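Local coordinates for protein 4-hydroxyphenylpyruvate dioxygenase (Pseudomonas putida, PDB 5HMQ) that converts 3-dehydroshikimate to protocatechuate with a divalent metal in its TIM-barrel domain, to which a hydroxyphenylpyruvate dioxygenase-like domain is fused, at residues C[450-455]-C[499-504]; C[394-399]-C[410-415]; C[287-292]-C[382-387]; C[576-581]-C[613-618]; C[225-230]-C[268-273]. All coordinates share one frame; numbering follows the deposited sequence.

Contact 1. Residues C[450-455]-C[499-504]; sequences LPAESL and LNISEN
The end of strand 440-450 runs parallel to strand 496-501, with L450 bridged to I501, and both polar backbone atoms of L450 bind across: its N donates to N500 O at 2.7 Å, nearly straight at 171°, and its O receives S502 N. That second bond also measures 2.7 Å from S502 N to L450 O, though the donor stands well above the carbonyl plane. The CA of I501 adds a CH···O contact to the same carbonyl oxygen.

L499 touches two leucines. Its CB meets CD1 of L455 at 3.6 Å, while its CD2 touches CD1 of L450 at 3.8 Å, the chains crossing obliquely in each case. L455, the first residue of helix 455-465, holds CG anti to its backbone N (chi1 170°), and its CD1 reaches the strand. Branched leucines suit this buried junction between sheet and helix. Farther along, the small CB of A452 rests on CG2 of I501 at 3.9 Å. S502 OG is hydrogen-bonded to S519 OG. In the turn after the strand, P451 O takes bonds from both N and OG of S454.

F247 of the second subunit packs on L450 and P451. This parallel pairing, leading from strand into helix, belongs to the mixed sheet of the second VOC domain, where N500 lies about 5 Å, side chain to side chain, from the magnesium ligand H523.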
# COMPACT_ATOMS: atom_id res chain seq x y z
N LEU C 450 2.64 -12.03 -0.73
CA LEU C 450 2.17 -10.91 0.08
C LEU C 450 2.23 -9.61 -0.70
O LEU C 450 3.04 -9.46 -1.62
CB LEU C 450 3.02 -10.78 1.35
CG LEU C 450 3.03 -11.97 2.31
CD1 LEU C 450 4.07 -11.77 3.41
CD2 LEU C 450 1.65 -12.19 2.91
N PRO C 451 1.37 -8.64 -0.36
CA PRO C 451 1.48 -7.32 -0.99
C PRO C 451 2.82 -6.68 -0.66
O PRO C 451 3.35 -6.84 0.45
CB PRO C 451 0.32 -6.53 -0.37
CG PRO C 451 -0.62 -7.56 0.14
CD PRO C 451 0.23 -8.71 0.57
N ALA C 452 3.38 -5.97 -1.64
CA ALA C 452 4.70 -5.37 -1.47
C ALA C 452 4.75 -4.44 -0.26
O ALA C 452 5.77 -4.37 0.43
CB ALA C 452 5.09 -4.61 -2.74
N GLU C 453 3.67 -3.71 0.01
CA GLU C 453 3.66 -2.72 1.07
C GLU C 453 3.53 -3.33 2.46
O GLU C 453 3.75 -2.62 3.45
CB GLU C 453 2.52 -1.72 0.87
CG GLU C 453 2.22 -1.37 -0.57
CD GLU C 453 1.40 -2.45 -1.26
OE1 GLU C 453 0.64 -3.14 -0.57
OE2 GLU C 453 1.55 -2.63 -2.49
N SER C 454 3.17 -4.61 2.57
CA SER C 454 2.97 -5.25 3.87
C SER C 454 4.04 -6.28 4.20
O SER C 454 4.01 -6.85 5.30
CB SER C 454 1.58 -5.89 3.94
OG SER C 454 1.41 -6.85 2.91
N LEU C 455 4.99 -6.53 3.29
CA LEU C 455 5.93 -7.63 3.48
C LEU C 455 6.88 -7.37 4.64
O LEU C 455 7.15 -8.27 5.44
CB LEU C 455 6.73 -7.87 2.20
CG LEU C 455 7.92 -8.83 2.31
CD1 LEU C 455 7.49 -10.29 2.42
CD2 LEU C 455 8.82 -8.63 1.09
N LEU C 499 8.81 -15.94 0.91
CA LEU C 499 7.85 -14.85 0.80
C LEU C 499 7.99 -14.20 -0.56
O LEU C 499 9.06 -13.68 -0.90
CB LEU C 499 8.06 -13.83 1.93
CG LEU C 499 7.97 -14.42 3.34
CD1 LEU C 499 8.63 -13.52 4.36
CD2 LEU C 499 6.53 -14.70 3.72
N ASN C 500 6.90 -14.21 -1.33
CA ASN C 500 6.84 -13.61 -2.65
C ASN C 500 5.93 -12.39 -2.62
O ASN C 500 5.18 -12.16 -1.68
CB ASN C 500 6.34 -14.62 -3.69
CG ASN C 500 7.23 -15.84 -3.79
OD1 ASN C 500 8.15 -15.88 -4.61
ND2 ASN C 500 6.97 -16.85 -2.97
N ILE C 501 6.02 -11.60 -3.69
CA ILE C 501 5.26 -10.37 -3.83
C ILE C 501 4.04 -10.64 -4.69
O ILE C 501 4.17 -11.09 -5.84
CB ILE C 501 6.12 -9.24 -4.42
CG1 ILE C 501 7.29 -8.93 -3.49
CG2 ILE C 501 5.27 -8.00 -4.66
CD1 ILE C 501 8.24 -7.88 -4.02
N SER C 502 2.85 -10.40 -4.14
CA SER C 502 1.62 -10.54 -4.90
C SER C 502 1.48 -9.40 -5.90
O SER C 502 2.10 -8.34 -5.79
CB SER C 502 0.41 -10.53 -3.97
OG SER C 502 0.43 -11.61 -3.07
N GLU C 503 0.63 -9.65 -6.90
CA GLU C 503 0.33 -8.64 -7.91
C GLU C 503 -0.69 -7.66 -7.33
O GLU C 503 -1.59 -8.06 -6.60
CB GLU C 503 -0.21 -9.30 -9.17
CG GLU C 503 -0.21 -8.41 -10.40
CD GLU C 503 1.18 -7.94 -10.77
OE1 GLU C 503 1.57 -6.83 -10.33
OE2 GLU C 503 1.89 -8.68 -11.48
N ASN C 504 -0.53 -6.38 -7.65
CA ASN C 504 -1.48 -5.39 -7.17
C ASN C 504 -2.81 -5.58 -7.89
O ASN C 504 -2.90 -6.26 -8.91
CB ASN C 504 -0.98 -3.96 -7.39
CG ASN C 504 -1.01 -3.52 -8.85
OD1 ASN C 504 -1.98 -3.77 -9.55
ND2 ASN C 504 0.03 -2.83 -9.30

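Contact 2. Residues C[394-399]-C[410-415]; sequences GPNECE and LLYLVE
In the first VOC domain, the loop between strands 388-389 and 402-404 folds over one side of strand 410-414, and the aromatic side chain of Y412 is its main seat. L410 and Y412, alternate residues of the strand, both turn their CB atoms toward the loop.

Y412 starts with CB leading to a CG that lies anti to its own carbonyl carbon (chi1 -51°), which carries the ring out to the loop. Along one rim, CD1 and then CE1 pass the carboxamide oxygen of N396, with CE1 3.4 Å from OD1. This oxygen lies at the ring edge, near its plane, where the polarised C-H bonds make a suitable neighbour for a carbonyl. Over one face sits the sulfur of C398, its SG 3.9 Å from the centroid of the Y412 ring and only 15° off the normal: a Cys sulfur-aromatic contact, in which a polarisable atom rests on the pi cloud. At the tip, OH is hydrogen-bonded to E302 OE1, which gives the hydroxyl of this buried residue a partner; a tyrosine thus suits a place that needs a flat ring and a polar end.

N396 is placed by an Asx turn: with CG anti to its backbone N (chi1 -178°), OD1 accepts from C398 N at 3.0 Å. Its ND2 donates to the backbone oxygens of F389 and V400, so the amide ties the loop at both ends. F352 of helix 352-360 packs against P395, L410 and Y412. Beside the tyrosine, CD1 of L410 lies 3.5 Å from P395 O and 4.1 Å from P395 CB.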
# COMPACT_ATOMS: atom_id res chain seq x y z
N GLY C 394 -13.36 -16.06 20.58
CA GLY C 394 -13.30 -15.32 19.33
C GLY C 394 -13.22 -16.21 18.12
O GLY C 394 -14.00 -17.16 17.96
N PRO C 395 -12.28 -15.93 17.22
CA PRO C 395 -12.12 -16.76 16.01
C PRO C 395 -11.43 -18.08 16.27
O PRO C 395 -11.37 -18.92 15.36
CB PRO C 395 -11.28 -15.87 15.09
CG PRO C 395 -10.42 -15.10 16.04
CD PRO C 395 -11.28 -14.84 17.26
N ASN C 396 -10.90 -18.30 17.47
CA ASN C 396 -10.16 -19.51 17.80
C ASN C 396 -11.15 -20.58 18.25
O ASN C 396 -11.68 -20.52 19.37
CB ASN C 396 -9.12 -19.23 18.88
CG ASN C 396 -8.29 -20.46 19.23
OD1 ASN C 396 -8.36 -21.48 18.55
ND2 ASN C 396 -7.50 -20.35 20.29
N GLU C 397 -11.40 -21.56 17.38
CA GLU C 397 -12.31 -22.66 17.69
C GLU C 397 -11.56 -23.91 18.13
O GLU C 397 -12.18 -24.97 18.26
CB GLU C 397 -13.20 -22.95 16.49
CG GLU C 397 -14.07 -21.76 16.10
CD GLU C 397 -15.06 -22.08 15.00
OE1 GLU C 397 -15.23 -23.27 14.67
OE2 GLU C 397 -15.68 -21.13 14.47
N CYS C 398 -10.25 -23.82 18.32
CA CYS C 398 -9.48 -24.89 18.94
C CYS C 398 -9.35 -24.63 20.44
O CYS C 398 -9.71 -23.56 20.95
CB CYS C 398 -8.10 -25.00 18.29
SG CYS C 398 -8.12 -25.61 16.59
N GLU C 399 -8.83 -25.63 21.15
CA GLU C 399 -8.67 -25.52 22.60
C GLU C 399 -7.26 -25.10 23.01
O GLU C 399 -7.04 -24.83 24.19
CB GLU C 399 -9.06 -26.84 23.27
CG GLU C 399 -10.48 -27.28 22.91
CD GLU C 399 -11.09 -28.20 23.94
OE1 GLU C 399 -10.50 -28.38 25.03
OE2 GLU C 399 -12.19 -28.75 23.67
N LEU C 410 -4.89 -17.38 11.68
CA LEU C 410 -4.50 -17.71 13.04
C LEU C 410 -3.29 -18.64 13.05
O LEU C 410 -3.05 -19.38 12.08
CB LEU C 410 -5.66 -18.36 13.79
CG LEU C 410 -6.94 -17.54 13.91
CD1 LEU C 410 -8.00 -18.29 14.69
CD2 LEU C 410 -6.64 -16.19 14.55
N LEU C 411 -2.54 -18.61 14.14
CA LEU C 411 -1.44 -19.54 14.39
C LEU C 411 -1.72 -20.26 15.71
O LEU C 411 -1.63 -19.64 16.78
CB LEU C 411 -0.09 -18.83 14.43
CG LEU C 411 0.42 -18.18 13.14
CD1 LEU C 411 1.62 -17.30 13.43
CD2 LEU C 411 0.78 -19.25 12.12
N TYR C 412 -2.05 -21.54 15.63
CA TYR C 412 -2.31 -22.33 16.83
C TYR C 412 -1.00 -22.82 17.44
O TYR C 412 -0.09 -23.26 16.72
CB TYR C 412 -3.20 -23.53 16.53
CG TYR C 412 -4.47 -23.22 15.79
CD1 TYR C 412 -5.47 -22.45 16.37
CD2 TYR C 412 -4.69 -23.72 14.51
CE1 TYR C 412 -6.64 -22.18 15.70
CE2 TYR C 412 -5.86 -23.46 13.84
CZ TYR C 412 -6.83 -22.68 14.43
OH TYR C 412 -7.99 -22.42 13.74
N LEU C 413 -0.90 -22.76 18.76
CA LEU C 413 0.27 -23.21 19.50
C LEU C 413 -0.04 -24.57 20.09
O LEU C 413 -0.63 -24.67 21.17
CB LEU C 413 0.66 -22.19 20.57
CG LEU C 413 0.79 -20.75 20.07
CD1 LEU C 413 1.13 -19.81 21.21
CD2 LEU C 413 1.84 -20.67 18.96
N VAL C 414 0.35 -25.63 19.38
CA VAL C 414 0.01 -27.00 19.75
C VAL C 414 1.21 -27.63 20.44
O VAL C 414 2.29 -27.75 19.85
CB VAL C 414 -0.41 -27.83 18.53
CG1 VAL C 414 -0.71 -29.26 18.93
CG2 VAL C 414 -1.63 -27.20 17.86
N GLU C 415 1.02 -28.02 21.70
CA GLU C 415 2.01 -28.76 22.46
C GLU C 415 1.70 -30.25 22.38
O GLU C 415 0.61 -30.69 22.75
CB GLU C 415 2.03 -28.29 23.92
CG GLU C 415 3.41 -28.30 24.56
CD GLU C 415 3.42 -27.64 25.93
OE1 GLU C 415 2.62 -28.06 26.80
OE2 GLU C 415 4.20 -26.69 26.13

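Contact 3. Residues C[287-292]-C[382-387]; sequences FSPPPA and TAFRGQ
The C-terminal end of helix 374-383 is met here by the proline-rich linker that follows helix 252-276 and leads into strand 295-304. A383, whose small methyl lets the linker come close, points at it and is touched by three residues: P289 CB lies 3.8 Å from A383 CB, F287 CZ 3.9 Å and P290 CD 4.2 Å. The tip of F287 also comes near the helix-end carbonyl, CZ to A383 O being 3.4 Å.

The two phenylalanines form a T-shaped pair. The F287 edge, led by CE2, is turned to a face of the F384 ring, with centroids 5.5 Å apart and planes at 76°. F287 reaches there with CG anti to its backbone N (chi1 -164°). The helix itself ends in a Schellman motif: R385 has positive phi as the C-prime residue, its N bonding T382 O at 2.8 Å, while G386 N binds A381 O. F384 is the first residue beyond helical geometry, and its ring swings back to the linker, where the rigid P289 ring meets it obliquely, CG 3.6 Å from F384 CE2. P290 O accepts from R380 NE, and F384 also touches E268 of the long helix and S464 and L465 of helix 455-465.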
# COMPACT_ATOMS: atom_id res chain seq x y z
N PHE C 287 14.58 -4.54 26.76
CA PHE C 287 13.47 -5.48 26.71
C PHE C 287 13.98 -6.92 26.74
O PHE C 287 14.87 -7.29 25.97
CB PHE C 287 12.65 -5.22 25.44
CG PHE C 287 11.28 -5.86 25.45
CD1 PHE C 287 10.34 -5.53 26.41
CD2 PHE C 287 10.93 -6.78 24.46
CE1 PHE C 287 9.09 -6.11 26.41
CE2 PHE C 287 9.67 -7.36 24.45
CZ PHE C 287 8.75 -7.02 25.43
N SER C 288 13.42 -7.71 27.65
CA SER C 288 13.85 -9.10 27.86
C SER C 288 12.62 -9.99 27.91
O SER C 288 12.19 -10.42 28.99
CB SER C 288 14.70 -9.23 29.13
OG SER C 288 14.02 -8.71 30.26
N PRO C 289 12.02 -10.27 26.76
CA PRO C 289 10.81 -11.11 26.73
C PRO C 289 11.18 -12.58 26.86
O PRO C 289 12.37 -12.93 26.80
CB PRO C 289 10.21 -10.80 25.36
CG PRO C 289 11.40 -10.53 24.51
CD PRO C 289 12.43 -9.86 25.40
N PRO C 290 10.20 -13.46 27.05
CA PRO C 290 10.49 -14.90 27.08
C PRO C 290 11.12 -15.35 25.77
O PRO C 290 10.69 -14.92 24.69
CB PRO C 290 9.11 -15.54 27.28
CG PRO C 290 8.27 -14.47 27.87
CD PRO C 290 8.77 -13.18 27.31
N PRO C 291 12.16 -16.19 25.83
CA PRO C 291 12.71 -16.75 24.60
C PRO C 291 11.66 -17.54 23.84
O PRO C 291 10.72 -18.08 24.42
CB PRO C 291 13.84 -17.66 25.10
CG PRO C 291 14.21 -17.10 26.44
CD PRO C 291 12.92 -16.60 27.02
N ALA C 292 11.83 -17.59 22.52
CA ALA C 292 10.89 -18.31 21.68
C ALA C 292 10.93 -19.80 21.98
O ALA C 292 11.98 -20.37 22.31
CB ALA C 292 11.19 -18.07 20.20
N THR C 382 2.65 -12.31 23.10
CA THR C 382 1.99 -11.23 23.82
C THR C 382 2.97 -10.12 24.17
O THR C 382 2.63 -8.93 24.10
CB THR C 382 1.31 -11.77 25.07
OG1 THR C 382 0.38 -12.80 24.71
CG2 THR C 382 0.57 -10.66 25.81
N ALA C 383 4.20 -10.48 24.56
CA ALA C 383 5.19 -9.47 24.92
C ALA C 383 5.52 -8.57 23.75
O ALA C 383 5.77 -7.37 23.93
CB ALA C 383 6.46 -10.14 25.45
N PHE C 384 5.52 -9.11 22.53
CA PHE C 384 5.70 -8.31 21.33
C PHE C 384 4.38 -7.79 20.79
O PHE C 384 4.31 -7.35 19.63
CB PHE C 384 6.45 -9.10 20.26
CG PHE C 384 7.93 -9.22 20.52
CD1 PHE C 384 8.76 -8.14 20.27
CD2 PHE C 384 8.47 -10.39 21.01
CE1 PHE C 384 10.12 -8.23 20.50
CE2 PHE C 384 9.83 -10.49 21.24
CZ PHE C 384 10.66 -9.41 20.99
N ARG C 385 3.32 -7.84 21.60
CA ARG C 385 2.05 -7.17 21.33
C ARG C 385 1.34 -7.76 20.11
O ARG C 385 0.69 -7.04 19.35
CB ARG C 385 2.25 -5.66 21.18
CG ARG C 385 2.91 -5.06 22.40
CD ARG C 385 3.48 -3.69 22.14
NE ARG C 385 4.19 -3.20 23.31
CZ ARG C 385 3.83 -2.13 24.02
NH1 ARG C 385 2.76 -1.43 23.66
NH2 ARG C 385 4.55 -1.76 25.07
N GLY C 386 1.45 -9.07 19.93
CA GLY C 386 0.54 -9.75 19.04
C GLY C 386 -0.79 -9.94 19.72
O GLY C 386 -0.93 -9.77 20.93
N GLN C 387 -1.80 -10.30 18.93
CA GLN C 387 -3.13 -10.49 19.50
C GLN C 387 -3.36 -11.96 19.78
O GLN C 387 -3.51 -12.74 18.83
CB GLN C 387 -4.21 -9.95 18.56
CG GLN C 387 -5.61 -10.12 19.13
CD GLN C 387 -6.68 -9.51 18.25
OE1 GLN C 387 -6.45 -9.22 17.08
NE2 GLN C 387 -7.87 -9.33 18.81

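Contact 4. Residues C[576-581]-C[613-618]; sequences LYDRDA and GAANVA
One direct hydrogen bond joins the segments: the carboxamide of N616 donates through ND2 to the backbone oxygen of Y577, at 2.8 Å and 172°. The acceptor lies in the amide plane of N616, only 5° out of it, whereas the donor stands well above the plane of the Y577 carbonyl. With CG anti to its own carbonyl carbon (chi1 -66°), the N616 side chain leans across to the strand. Its polar ends are engaged further: ND2 also bonds to H588 NE2 and OD1 to Y552 OH, and Y552 OH in turn is bonded to Y577 N. An amide, which both donates and accepts, suits this buried spot. The CB of Y577 is directed away from the turn; its OH accepts in the ring plane from R579 NE at 2.8 Å and is hydrogen-bonded to E585 OE2.

A water adds a looser link, accepting from A615 N at 2.6 Å and giving a weak bond to D578 OD2. The carboxylate of D578, its CG anti to the backbone N, otherwise lies alongside the turn, OD2 4.0 Å from G613 CA.

Strand 576-579 is an outermost strand of the mixed sheet in the second VOC domain, and residues 614-616 form a 3-10 turn that runs into helix 617-625. G613 has a positive phi, which a glycine adopts readily, and the residue lies about 7 Å from the bound magnesium ion.

Van der Waals contact is modest: L576 CB approaches N616 ND2 at 3.8 Å, and the methyl CB of A615 lies 4.2 Å from D578 OD1.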
# COMPACT_ATOMS: atom_id res chain seq x y z
N LEU C 576 12.31 -31.60 -12.22
CA LEU C 576 13.22 -30.46 -12.26
C LEU C 576 14.39 -30.70 -11.31
O LEU C 576 14.26 -31.43 -10.32
CB LEU C 576 12.48 -29.17 -11.90
CG LEU C 576 11.35 -28.82 -12.86
CD1 LEU C 576 10.38 -27.85 -12.23
CD2 LEU C 576 11.91 -28.23 -14.14
N TYR C 577 15.52 -30.08 -11.62
CA TYR C 577 16.78 -30.46 -10.99
C TYR C 577 17.58 -29.22 -10.59
O TYR C 577 17.51 -28.18 -11.24
CB TYR C 577 17.62 -31.34 -11.94
CG TYR C 577 18.98 -31.71 -11.40
CD1 TYR C 577 19.13 -32.73 -10.48
CD2 TYR C 577 20.12 -31.06 -11.84
CE1 TYR C 577 20.38 -33.08 -9.99
CE2 TYR C 577 21.37 -31.40 -11.37
CZ TYR C 577 21.49 -32.41 -10.44
OH TYR C 577 22.74 -32.76 -9.96
N ASP C 578 18.32 -29.36 -9.49
CA ASP C 578 19.28 -28.36 -9.05
C ASP C 578 20.38 -29.06 -8.25
O ASP C 578 20.15 -30.11 -7.65
CB ASP C 578 18.62 -27.27 -8.20
CG ASP C 578 19.53 -26.08 -7.96
OD1 ASP C 578 20.26 -25.69 -8.90
OD2 ASP C 578 19.52 -25.54 -6.84
N ARG C 579 21.57 -28.46 -8.27
CA ARG C 579 22.73 -29.01 -7.57
C ARG C 579 23.47 -27.87 -6.89
O ARG C 579 23.73 -26.85 -7.52
CB ARG C 579 23.68 -29.73 -8.53
CG ARG C 579 24.94 -30.26 -7.86
CD ARG C 579 25.92 -30.80 -8.89
NE ARG C 579 25.36 -31.82 -9.77
CZ ARG C 579 26.05 -32.41 -10.74
NH1 ARG C 579 27.32 -32.07 -10.93
NH2 ARG C 579 25.49 -33.33 -11.51
N ASP C 580 23.84 -28.06 -5.62
CA ASP C 580 24.62 -27.05 -4.92
C ASP C 580 26.10 -27.20 -5.29
O ASP C 580 26.47 -27.96 -6.18
CB ASP C 580 24.38 -27.13 -3.41
CG ASP C 580 24.73 -28.48 -2.82
OD1 ASP C 580 25.65 -29.16 -3.33
OD2 ASP C 580 24.09 -28.86 -1.82
N ALA C 581 26.97 -26.47 -4.58
CA ALA C 581 28.40 -26.56 -4.83
C ALA C 581 29.07 -27.70 -4.08
O ALA C 581 30.20 -28.07 -4.41
CB ALA C 581 29.08 -25.24 -4.46
N GLY C 613 15.70 -24.58 -5.01
CA GLY C 613 15.66 -24.75 -6.45
C GLY C 613 15.16 -23.52 -7.17
O GLY C 613 14.43 -23.65 -8.16
N ALA C 614 15.53 -22.34 -6.69
CA ALA C 614 15.06 -21.09 -7.29
C ALA C 614 15.53 -20.94 -8.73
O ALA C 614 14.92 -20.17 -9.49
CB ALA C 614 15.53 -19.90 -6.46
N ALA C 615 16.59 -21.64 -9.13
CA ALA C 615 17.08 -21.55 -10.50
C ALA C 615 16.06 -22.03 -11.52
O ALA C 615 16.19 -21.71 -12.71
CB ALA C 615 18.37 -22.35 -10.65
N ASN C 616 15.04 -22.77 -11.09
CA ASN C 616 14.03 -23.33 -11.99
C ASN C 616 12.73 -22.54 -11.98
O ASN C 616 11.74 -23.00 -12.57
CB ASN C 616 13.76 -24.79 -11.64
CG ASN C 616 14.96 -25.69 -11.87
OD1 ASN C 616 15.69 -25.53 -12.85
ND2 ASN C 616 15.18 -26.64 -10.97
N VAL C 617 12.69 -21.38 -11.33
CA VAL C 617 11.45 -20.62 -11.24
C VAL C 617 11.01 -20.14 -12.62
O VAL C 617 9.82 -20.19 -12.96
CB VAL C 617 11.60 -19.45 -10.24
CG1 VAL C 617 10.83 -18.23 -10.72
CG2 VAL C 617 11.11 -19.88 -8.87
N ALA C 618 11.95 -19.68 -13.44
CA ALA C 618 11.61 -19.24 -14.79
C ALA C 618 11.02 -20.39 -15.60
O ALA C 618 10.08 -20.18 -16.38
CB ALA C 618 12.85 -18.68 -15.49
O HOH W 1 18.35 -22.37 -7.32

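Contact 5. Residues C[225-230]-C[268-273]; sequences FLAPIL and EQTRLR
T270 stands at the crossing of helix 222-231 and helix 252-276 in the barrel's helical layer, facing A227 across a CA to CA distance of 5.9 Å. The short axes approach to 9.1 Å at a crossing angle of -66°, a steep angle that concentrates contact on a few side chains.

The threonine presents both branches. CG2, anti to its backbone N, points at the other helix and meets CG of L226 at 3.8 Å and CD1 of L230 at 3.9 Å. OG1 lies anti to the carbonyl carbon, beside the backbone N, where it bonds to L266 O one turn earlier in its own helix. This turns the hydroxyl back to its own helix; CD2 of L226 lies beside OG1 at 3.5 Å.

The two leucines differ. L226 holds CG anti to its backbone N (chi1 -174°) and meets T270 at about a right angle; L230, with CG anti to its carbonyl carbon (chi1 -61°), comes in obliquely and touches with CD1 only. A227, between them in sequence, has a methyl too short to keep the helices apart. Its CB lies 4.2 Å from CG of R273, the aliphatic part of a chain that bends at chi2 and ends in a salt bridge to D221.

Apolar surfaces thus do the joining, while the T270 hydroxyl is answered by L266 and the R273 guanidinium by D221, so neither polar group is left without a partner by the packing.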
# COMPACT_ATOMS: atom_id res chain seq x y z
N PHE C 225 25.40 -2.18 16.03
CA PHE C 225 25.54 -0.74 16.08
C PHE C 225 25.16 -0.18 17.44
O PHE C 225 25.82 0.73 17.95
CB PHE C 225 24.69 -0.09 14.98
CG PHE C 225 24.84 1.40 14.88
CD1 PHE C 225 25.90 1.96 14.18
CD2 PHE C 225 23.92 2.25 15.48
CE1 PHE C 225 26.04 3.33 14.08
CE2 PHE C 225 24.06 3.62 15.38
CZ PHE C 225 25.12 4.16 14.68
N LEU C 226 24.10 -0.72 18.05
CA LEU C 226 23.65 -0.24 19.35
C LEU C 226 24.56 -0.74 20.47
O LEU C 226 24.70 -0.05 21.49
CB LEU C 226 22.21 -0.68 19.60
CG LEU C 226 21.54 -0.14 20.87
CD1 LEU C 226 21.60 1.38 20.89
CD2 LEU C 226 20.10 -0.62 20.96
N ALA C 227 25.18 -1.91 20.30
CA ALA C 227 26.02 -2.47 21.36
C ALA C 227 27.16 -1.54 21.75
O ALA C 227 27.33 -1.28 22.96
CB ALA C 227 26.52 -3.85 20.94
N PRO C 228 27.98 -1.01 20.83
CA PRO C 228 29.02 -0.06 21.27
C PRO C 228 28.45 1.20 21.89
O PRO C 228 29.10 1.81 22.75
CB PRO C 228 29.79 0.24 19.98
CG PRO C 228 29.46 -0.88 19.05
CD PRO C 228 28.05 -1.26 19.38
N ILE C 229 27.26 1.63 21.46
CA ILE C 229 26.64 2.82 22.04
C ILE C 229 26.36 2.61 23.52
O ILE C 229 26.71 3.46 24.36
CB ILE C 229 25.35 3.18 21.28
CG1 ILE C 229 25.67 3.56 19.83
CG2 ILE C 229 24.60 4.30 21.98
CD1 ILE C 229 24.45 3.75 18.96
N LEU C 230 25.75 1.48 23.87
CA LEU C 230 25.41 1.23 25.27
C LEU C 230 26.64 0.97 26.13
O LEU C 230 26.59 1.19 27.34
CB LEU C 230 24.44 0.05 25.38
CG LEU C 230 23.09 0.22 24.68
CD1 LEU C 230 22.28 -1.07 24.74
CD2 LEU C 230 22.31 1.37 25.29
N GLU C 268 16.21 -6.58 22.62
CA GLU C 268 16.51 -7.95 23.01
C GLU C 268 17.73 -8.47 22.26
O GLU C 268 18.65 -9.06 22.85
CB GLU C 268 15.30 -8.84 22.75
CG GLU C 268 15.64 -10.32 22.80
CD GLU C 268 14.48 -11.19 22.33
OE1 GLU C 268 14.09 -11.08 21.16
OE2 GLU C 268 13.95 -11.96 23.15
N GLN C 269 17.77 -8.26 20.94
CA GLN C 269 18.91 -8.71 20.15
C GLN C 269 20.17 -7.97 20.55
O GLN C 269 21.27 -8.54 20.52
CB GLN C 269 18.64 -8.51 18.66
CG GLN C 269 17.49 -9.34 18.13
CD GLN C 269 17.69 -10.81 18.39
OE1 GLN C 269 16.92 -11.44 19.11
NE2 GLN C 269 18.74 -11.38 17.81
N THR C 270 20.05 -6.70 20.94
CA THR C 270 21.24 -6.00 21.41
C THR C 270 21.68 -6.57 22.75
O THR C 270 22.87 -6.86 22.93
CB THR C 270 20.96 -4.50 21.50
OG1 THR C 270 20.59 -4.00 20.21
CG2 THR C 270 22.20 -3.76 21.98
N ARG C 271 20.73 -6.86 23.65
CA ARG C 271 21.08 -7.43 24.94
C ARG C 271 21.82 -8.75 24.76
O ARG C 271 22.87 -8.97 25.37
CB ARG C 271 19.84 -7.64 25.80
CG ARG C 271 20.14 -8.38 27.11
CD ARG C 271 18.92 -8.52 28.01
NE ARG C 271 17.82 -9.21 27.34
CZ ARG C 271 17.79 -10.52 27.13
NH1 ARG C 271 18.80 -11.29 27.52
NH2 ARG C 271 16.75 -11.07 26.51
N LEU C 272 21.31 -9.62 23.89
CA LEU C 272 21.97 -10.90 23.65
C LEU C 272 23.36 -10.70 23.09
O LEU C 272 24.29 -11.46 23.40
CB LEU C 272 21.13 -11.76 22.71
CG LEU C 272 19.77 -12.22 23.24
CD1 LEU C 272 18.90 -12.75 22.11
CD2 LEU C 272 19.96 -13.28 24.33
N ARG C 273 23.54 -9.67 22.25
CA ARG C 273 24.86 -9.39 21.69
C ARG C 273 25.84 -9.01 22.79
O ARG C 273 26.99 -9.48 22.78
CB ARG C 273 24.76 -8.30 20.63
CG ARG C 273 26.09 -7.93 20.01
CD ARG C 273 26.53 -9.00 19.03
NE ARG C 273 25.53 -9.25 18.00
CZ ARG C 273 25.51 -8.66 16.81
NH1 ARG C 273 26.45 -7.78 16.49
NH2 ARG C 273 24.56 -8.95 15.93

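Along the chain the contacts come in the order 5, 3, 2, 1, 4, each closing before the next opens. Contact 5 belongs to the TIM-barrel part, and contact 3 joins the linker beyond it to the end of helix 374-383; they touch through P289 and E268, their centres about 18 Å apart, which ties helix 252-276 to the first VOC domain. Contacts 2 and 3 share that domain, again about 18 Å between centres. Contacts 1 and 4 reach the same mixed sheet in the second VOC domain, near its magnesium site, with centres about 23 Å apart. Contacts 1 and 2 also touch the second subunit of the homodimer.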